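Local atomic coordinates of teichoic acid biosynthesis protein F (Staphylococcus epidermidis, PDB entry 3L7I), a protein that belongs to the teichoic acid biosynthesis proteins and carries a transferase domain of the GT-B fold class, built from two Rossmann-like halves. Residues 632-637 with 693-698; 510-515 with 700-705. All coordinates share one frame; numbering follows the deposited sequence.

Contact 1 of 2, residues 632-637 with 693-698; sequences ILKRPQ and AFYDRF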
loop_
_atom_site.group_PDB
_atom_site.type_symbol
_atom_site.label_atom_id
_atom_site.label_comp_id
_atom_site.label_asym_id
_atom_site.label_seq_id
_atom_site.Cartn_x
_atom_site.Cartn_y
_atom_site.Cartn_z
ATOM N N ILE A 632 -50.968 -20.981 -26.529
ATOM C CA ILE A 632 -51.278 -20.148 -27.659
ATOM C C ILE A 632 -51.839 -21.006 -28.791
ATOM O O ILE A 632 -52.628 -20.523 -29.615
ATOM C CB ILE A 632 -50.042 -19.416 -28.157
ATOM C CG1 ILE A 632 -49.490 -18.492 -27.058
ATOM C CG2 ILE A 632 -50.372 -18.651 -29.429
ATOM C CD1 ILE A 632 -48.062 -18.004 -27.314
ATOM N N LEU A 633 -51.450 -22.279 -28.830
ATOM C CA LEU A 633 -51.848 -23.162 -29.928
ATOM C C LEU A 633 -53.265 -23.738 -29.785
ATOM O O LEU A 633 -53.797 -24.316 -30.745
ATOM C CB LEU A 633 -50.817 -24.283 -30.140
ATOM C CG LEU A 633 -49.408 -23.834 -30.552
ATOM C CD1 LEU A 633 -48.340 -24.963 -30.361
ATOM C CD2 LEU A 633 -49.398 -23.287 -31.961
ATOM N N LYS A 634 -53.867 -23.561 -28.602
ATOM C CA LYS A 634 -55.218 -24.066 -28.292
ATOM C C LYS A 634 -55.310 -25.568 -28.554
ATOM O O LYS A 634 -56.226 -26.051 -29.211
ATOM C CB LYS A 634 -56.303 -23.324 -29.070
ATOM C CG LYS A 634 -56.248 -21.821 -28.942
ATOM C CD LYS A 634 -57.469 -21.148 -29.557
ATOM C CE LYS A 634 -57.129 -19.749 -30.068
ATOM N NZ LYS A 634 -58.343 -19.009 -30.540
ATOM N N ARG A 635 -54.330 -26.300 -28.050
ATOM C CA ARG A 635 -54.292 -27.731 -28.225
ATOM C C ARG A 635 -54.440 -28.372 -26.852
ATOM O O ARG A 635 -54.300 -27.698 -25.839
ATOM C CB ARG A 635 -52.983 -28.149 -28.929
ATOM C CG ARG A 635 -53.106 -28.334 -30.431
ATOM C CD ARG A 635 -52.389 -27.310 -31.270
ATOM N NE ARG A 635 -51.034 -27.748 -31.586
ATOM C CZ ARG A 635 -50.317 -27.371 -32.653
ATOM N NH1 ARG A 635 -49.079 -27.832 -32.787
ATOM N NH2 ARG A 635 -50.804 -26.540 -33.574
ATOM N N PRO A 636 -54.745 -29.677 -26.810
ATOM C CA PRO A 636 -54.933 -30.383 -25.537
ATOM C C PRO A 636 -53.659 -30.438 -24.705
ATOM O O PRO A 636 -52.608 -30.780 -25.235
ATOM C CB PRO A 636 -55.293 -31.805 -25.975
ATOM C CG PRO A 636 -55.751 -31.676 -27.368
ATOM C CD PRO A 636 -54.976 -30.560 -27.962
ATOM N N GLN A 637 -53.756 -30.107 -23.423
ATOM C CA GLN A 637 -52.657 -30.355 -22.505
ATOM C C GLN A 637 -53.140 -31.346 -21.450
ATOM O O GLN A 637 -54.342 -31.451 -21.207
ATOM C CB GLN A 637 -52.167 -29.065 -21.848
ATOM C CG GLN A 637 -51.992 -27.897 -22.795
ATOM C CD GLN A 637 -51.123 -26.793 -22.210
ATOM O OE1 GLN A 637 -50.279 -27.044 -21.342
ATOM N NE2 GLN A 637 -51.308 -25.565 -22.698
ATOM N N ALA A 693 -60.898 -20.825 -22.270
ATOM C CA ALA A 693 -60.790 -19.965 -21.094
ATOM C C ALA A 693 -59.324 -19.647 -20.806
ATOM O O ALA A 693 -58.965 -18.504 -20.509
ATOM C CB ALA A 693 -61.426 -20.624 -19.892
ATOM N N PHE A 694 -58.485 -20.676 -20.894
ATOM C CA PHE A 694 -57.059 -20.564 -20.629
ATOM C C PHE A 694 -56.402 -19.683 -21.687
ATOM O O PHE A 694 -55.539 -18.870 -21.371
ATOM C CB PHE A 694 -56.433 -21.965 -20.630
ATOM C CG PHE A 694 -55.022 -22.004 -20.181
ATOM C CD1 PHE A 694 -54.717 -22.174 -18.849
ATOM C CD2 PHE A 694 -53.990 -21.894 -21.091
ATOM C CE1 PHE A 694 -53.397 -22.219 -18.425
ATOM C CE2 PHE A 694 -52.671 -21.943 -20.677
ATOM C CZ PHE A 694 -52.375 -22.105 -19.337
ATOM N N TYR A 695 -56.804 -19.842 -22.944
ATOM C CA TYR A 695 -56.247 -19.030 -24.024
ATOM C C TYR A 695 -56.671 -17.581 -23.878
ATOM O O TYR A 695 -55.954 -16.674 -24.274
ATOM C CB TYR A 695 -56.688 -19.548 -25.391
ATOM C CG TYR A 695 -56.305 -18.634 -26.533
ATOM C CD1 TYR A 695 -55.117 -18.810 -27.219
ATOM C CD2 TYR A 695 -57.129 -17.592 -26.919
ATOM C CE1 TYR A 695 -54.767 -17.978 -28.264
ATOM C CE2 TYR A 695 -56.787 -16.760 -27.959
ATOM C CZ TYR A 695 -55.610 -16.955 -28.629
ATOM O OH TYR A 695 -55.270 -16.125 -29.670
ATOM N N ASP A 696 -57.851 -17.362 -23.323
ATOM C CA ASP A 696 -58.338 -16.007 -23.150
ATOM C C ASP A 696 -57.488 -15.342 -22.103
ATOM O O ASP A 696 -57.071 -14.204 -22.268
ATOM C CB ASP A 696 -59.803 -15.998 -22.690
ATOM C CG ASP A 696 -60.780 -16.225 -23.830
ATOM O OD1 ASP A 696 -60.342 -16.226 -25.007
ATOM O OD2 ASP A 696 -61.992 -16.396 -23.543
ATOM N N ARG A 697 -57.221 -16.074 -21.027
ATOM C CA ARG A 697 -56.634 -15.493 -19.828
ATOM C C ARG A 697 -55.125 -15.245 -19.934
ATOM O O ARG A 697 -54.627 -14.249 -19.425
ATOM C CB ARG A 697 -56.945 -16.362 -18.606
ATOM C CG ARG A 697 -56.604 -15.690 -17.302
ATOM C CD ARG A 697 -56.930 -16.526 -16.078
ATOM N NE ARG A 697 -56.448 -15.849 -14.871
ATOM C CZ ARG A 697 -56.408 -16.377 -13.648
ATOM N NH1 ARG A 697 -56.823 -17.619 -13.427
ATOM N NH2 ARG A 697 -55.942 -15.654 -12.636
ATOM N N PHE A 698 -54.398 -16.135 -20.603
ATOM C CA PHE A 698 -52.952 -16.071 -20.576
ATOM C C PHE A 698 -52.290 -15.881 -21.931
ATOM O O PHE A 698 -51.127 -15.487 -21.991
ATOM C CB PHE A 698 -52.395 -17.321 -19.911
ATOM C CG PHE A 698 -53.003 -17.611 -18.588
ATOM C CD1 PHE A 698 -52.610 -16.913 -17.467
ATOM C CD2 PHE A 698 -53.972 -18.596 -18.454
ATOM C CE1 PHE A 698 -53.186 -17.182 -16.228
ATOM C CE2 PHE A 698 -54.541 -18.872 -17.227
ATOM C CZ PHE A 698 -54.149 -18.164 -16.110
#
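With CG of Lys634 beside the backbone N and anti to the carbonyl carbon (chi1 -52°), and CG of Tyr695 anti to its own N (chi1 172°), the extended lysine chain is laid over one face of the tyrosine ring. The methylene CE does the touching: it sits above the middle of the ring, 3.4 Å from the Tyr695 centroid, in a CH-pi contact. Beyond it, Lys634 NZ remains over the same face, 4.0 Å from that centroid and 20° off the ring normal, which makes a cation-pi pair. Lysine suits this exposed position because its flexible methylenes can lie against an aromatic face while the ammonium group stays at the surface. Asp696, whose OD1 is 6.5 Å from Lys634 NZ, may add a mild long-range attraction. The CE1 corner of the tyrosine ring also lies 3.6 Å from Ile632 O, which comes up obliquely; no hydrogen bond joins the two segments.

Deeper in, Gln637 NE2 comes obliquely to 4.4 Å from Phe694 CE2, a loose van der Waals approach. The hydrogen bond of this amide goes to Met627 O in helix 626-630. Phe694 supplies a buried hydrophobic surface on the inner side of helix 688-698. From helix 680-686, Gln684 NE2 donates a hydrogen bond to Lys634 O. The contact thus lays helix 688-698 against the turn that links helix 626-630 to strand 637-640, a helix-to-strand connection of the parallel, Rossmann-like sheet expected of the second domain of a GT-B protein.

Contact 2 of 2, residues 510-515 with 700-705; sequences PRNDVL and SVDNGK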
loop_
_atom_site.group_PDB
_atom_site.type_symbol
_atom_site.label_atom_id
_atom_site.label_comp_id
_atom_site.label_asym_id
_atom_site.label_seq_id
_atom_site.Cartn_x
_atom_site.Cartn_y
_atom_site.Cartn_z
ATOM N N PRO A 510 -41.377 -12.522 -27.487
ATOM C CA PRO A 510 -40.844 -12.633 -28.844
ATOM C C PRO A 510 -40.665 -14.098 -29.234
ATOM O O PRO A 510 -40.861 -14.458 -30.399
ATOM C CB PRO A 510 -39.493 -11.921 -28.728
ATOM C CG PRO A 510 -39.754 -10.861 -27.722
ATOM C CD PRO A 510 -40.664 -11.511 -26.694
ATOM N N ARG A 511 -40.305 -14.928 -28.253
ATOM C CA ARG A 511 -40.016 -16.341 -28.475
ATOM C C ARG A 511 -41.282 -17.069 -28.863
ATOM O O ARG A 511 -41.230 -18.190 -29.379
ATOM C CB ARG A 511 -39.500 -16.967 -27.192
ATOM C CG ARG A 511 -40.425 -16.701 -26.038
ATOM C CD ARG A 511 -40.720 -17.933 -25.242
ATOM N NE ARG A 511 -40.001 -17.896 -23.979
ATOM C CZ ARG A 511 -40.501 -18.329 -22.820
ATOM N NH1 ARG A 511 -39.764 -18.245 -21.708
ATOM N NH2 ARG A 511 -41.734 -18.839 -22.771
ATOM N N ASN A 512 -42.417 -16.431 -28.584
ATOM C CA ASN A 512 -43.725 -17.006 -28.868
ATOM C C ASN A 512 -44.234 -16.633 -30.259
ATOM O O ASN A 512 -45.176 -17.249 -30.756
ATOM C CB ASN A 512 -44.745 -16.605 -27.795
ATOM C CG ASN A 512 -44.601 -17.409 -26.497
ATOM O OD1 ASN A 512 -43.910 -18.423 -26.452
ATOM N ND2 ASN A 512 -45.266 -16.944 -25.430
ATOM N N ASP A 513 -43.589 -15.648 -30.887
ATOM C CA ASP A 513 -43.982 -15.148 -32.207
ATOM C C ASP A 513 -44.321 -16.293 -33.166
ATOM O O ASP A 513 -45.430 -16.347 -33.724
ATOM C CB ASP A 513 -42.879 -14.266 -32.820
ATOM C CG ASP A 513 -42.893 -12.810 -32.297
ATOM O OD1 ASP A 513 -43.831 -12.432 -31.549
ATOM O OD2 ASP A 513 -41.954 -12.041 -32.652
ATOM N N VAL A 514 -43.367 -17.208 -33.347
ATOM C CA VAL A 514 -43.540 -18.359 -34.244
ATOM C C VAL A 514 -44.820 -19.176 -33.978
ATOM O O VAL A 514 -45.368 -19.773 -34.901
ATOM C CB VAL A 514 -42.314 -19.326 -34.198
ATOM C CG1 VAL A 514 -41.311 -19.022 -35.288
ATOM C CG2 VAL A 514 -41.669 -19.278 -32.841
ATOM N N LEU A 515 -45.274 -19.237 -32.723
ATOM C CA LEU A 515 -46.468 -20.013 -32.404
ATOM C C LEU A 515 -47.683 -19.341 -33.037
ATOM O O LEU A 515 -48.665 -19.984 -33.415
ATOM C CB LEU A 515 -46.635 -20.170 -30.895
ATOM C CG LEU A 515 -45.453 -20.811 -30.161
ATOM C CD1 LEU A 515 -45.752 -20.892 -28.690
ATOM C CD2 LEU A 515 -45.113 -22.196 -30.697
ATOM N N SER A 700 -53.901 -14.446 -24.919
ATOM C CA SER A 700 -54.630 -13.583 -25.843
ATOM C C SER A 700 -53.766 -12.435 -26.351
ATOM O O SER A 700 -54.002 -11.893 -27.422
ATOM C CB SER A 700 -55.876 -13.017 -25.159
ATOM O OG SER A 700 -55.515 -12.113 -24.128
ATOM N N VAL A 701 -52.760 -12.069 -25.571
ATOM C CA VAL A 701 -51.957 -10.894 -25.863
ATOM C C VAL A 701 -51.043 -11.056 -27.067
ATOM O O VAL A 701 -50.795 -10.078 -27.754
ATOM C CB VAL A 701 -51.133 -10.453 -24.643
ATOM C CG1 VAL A 701 -50.142 -9.352 -25.017
ATOM C CG2 VAL A 701 -52.058 -10.007 -23.513
ATOM N N ASP A 702 -50.561 -12.272 -27.333
ATOM C CA ASP A 702 -49.540 -12.504 -28.373
ATOM C C ASP A 702 -49.952 -12.143 -29.837
ATOM O O ASP A 702 -50.747 -12.821 -30.484
ATOM C CB ASP A 702 -48.918 -13.917 -28.234
ATOM C CG ASP A 702 -47.744 -13.965 -27.199
ATOM O OD1 ASP A 702 -46.780 -13.174 -27.352
ATOM O OD2 ASP A 702 -47.763 -14.793 -26.246
ATOM N N ASN A 703 -49.386 -11.033 -30.312
ATOM C CA ASN A 703 -49.591 -10.455 -31.639
ATOM C C ASN A 703 -48.904 -11.249 -32.716
ATOM O O ASN A 703 -49.212 -11.118 -33.894
ATOM C CB ASN A 703 -48.924 -9.080 -31.669
ATOM C CG ASN A 703 -49.910 -7.947 -31.787
ATOM O OD1 ASN A 703 -51.119 -8.152 -31.698
ATOM N ND2 ASN A 703 -49.402 -6.730 -31.996
ATOM N N GLY A 704 -47.924 -12.040 -32.301
ATOM C CA GLY A 704 -46.904 -12.521 -33.207
ATOM C C GLY A 704 -45.968 -11.369 -33.523
ATOM O O GLY A 704 -45.034 -11.510 -34.295
ATOM N N LYS A 705 -46.210 -10.217 -32.910
ATOM C CA LYS A 705 -45.461 -9.018 -33.254
ATOM C C LYS A 705 -44.460 -8.560 -32.165
ATOM O O LYS A 705 -44.003 -7.431 -32.162
ATOM C CB LYS A 705 -46.434 -7.892 -33.634
ATOM C CG LYS A 705 -47.065 -8.059 -35.038
ATOM C CD LYS A 705 -48.374 -7.240 -35.235
ATOM C CE LYS A 705 -48.969 -7.414 -36.646
ATOM N NZ LYS A 705 -50.490 -7.413 -36.722
#
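Asp513, Asp702 and Gly704 carry this contact, at the place where the GT-B fold sends its chain from one Rossmann-like domain to the other and later brings it back: short helix 513-517 meets the loop that leads into helix 706-721. The backbones come close, with Asp513 CA 4.1 Å from Gly704 CA. A glycine is well suited here, since its phi is positive (74°), a value that by itself favours this residue.

Asp513 has CG beside its backbone N, and its carboxylate stands beside the Gly704 carbonyl, OD1 3.1 Å from Gly704 C, with no hydrogen bond between the two acceptors OD1 and Gly704 O. What places the carboxylate lies just past the loop: OD1 takes the amide hydrogen of Ala706 and OD2 bonds to Ser707 OG. A carboxylate fits the opening turn of helix 706-721, where the helix dipole would probably favour negative charge. Gly704 O returns the tie by accepting a hydrogen bond from Asn517 ND2.

Asp702 reaches across to Asn512, amide and carboxylate planes standing 82° apart. Asn512 can serve two acidic partners because its amide nitrogen has two hydrogens. ND2 also bonds to Asp629 OD2, which forms a salt bridge with Arg511 NH2. The tie to Asp702 is the lesser one, a weak hydrogen bond of 3.4 Å from Asn512 ND2 to Asp702 OD2, with an angle of 155° at the hydrogen.

In the fold
From the N terminus, the chain first completes the seven-stranded parallel sheet ending at strand 504-506, then passes through 510-515 on its way to the six-stranded sheet. It reaches 632-637, which runs into strand 637-640, adds strand 666-667 and helices 670-677 and 680-686, and comes back along helix 688-698. There contact 1 closes a loop of 55 residues, nested inside the 184-residue loop that contact 2 closes as the chain heads into helix 706-721. Contact 1 binds the returning helix to the second domain, and contact 2 joins outgoing and returning connections. They touch, among other places, at Ile632, whose CD1 packs 3.4 Å from Asp702 OD2.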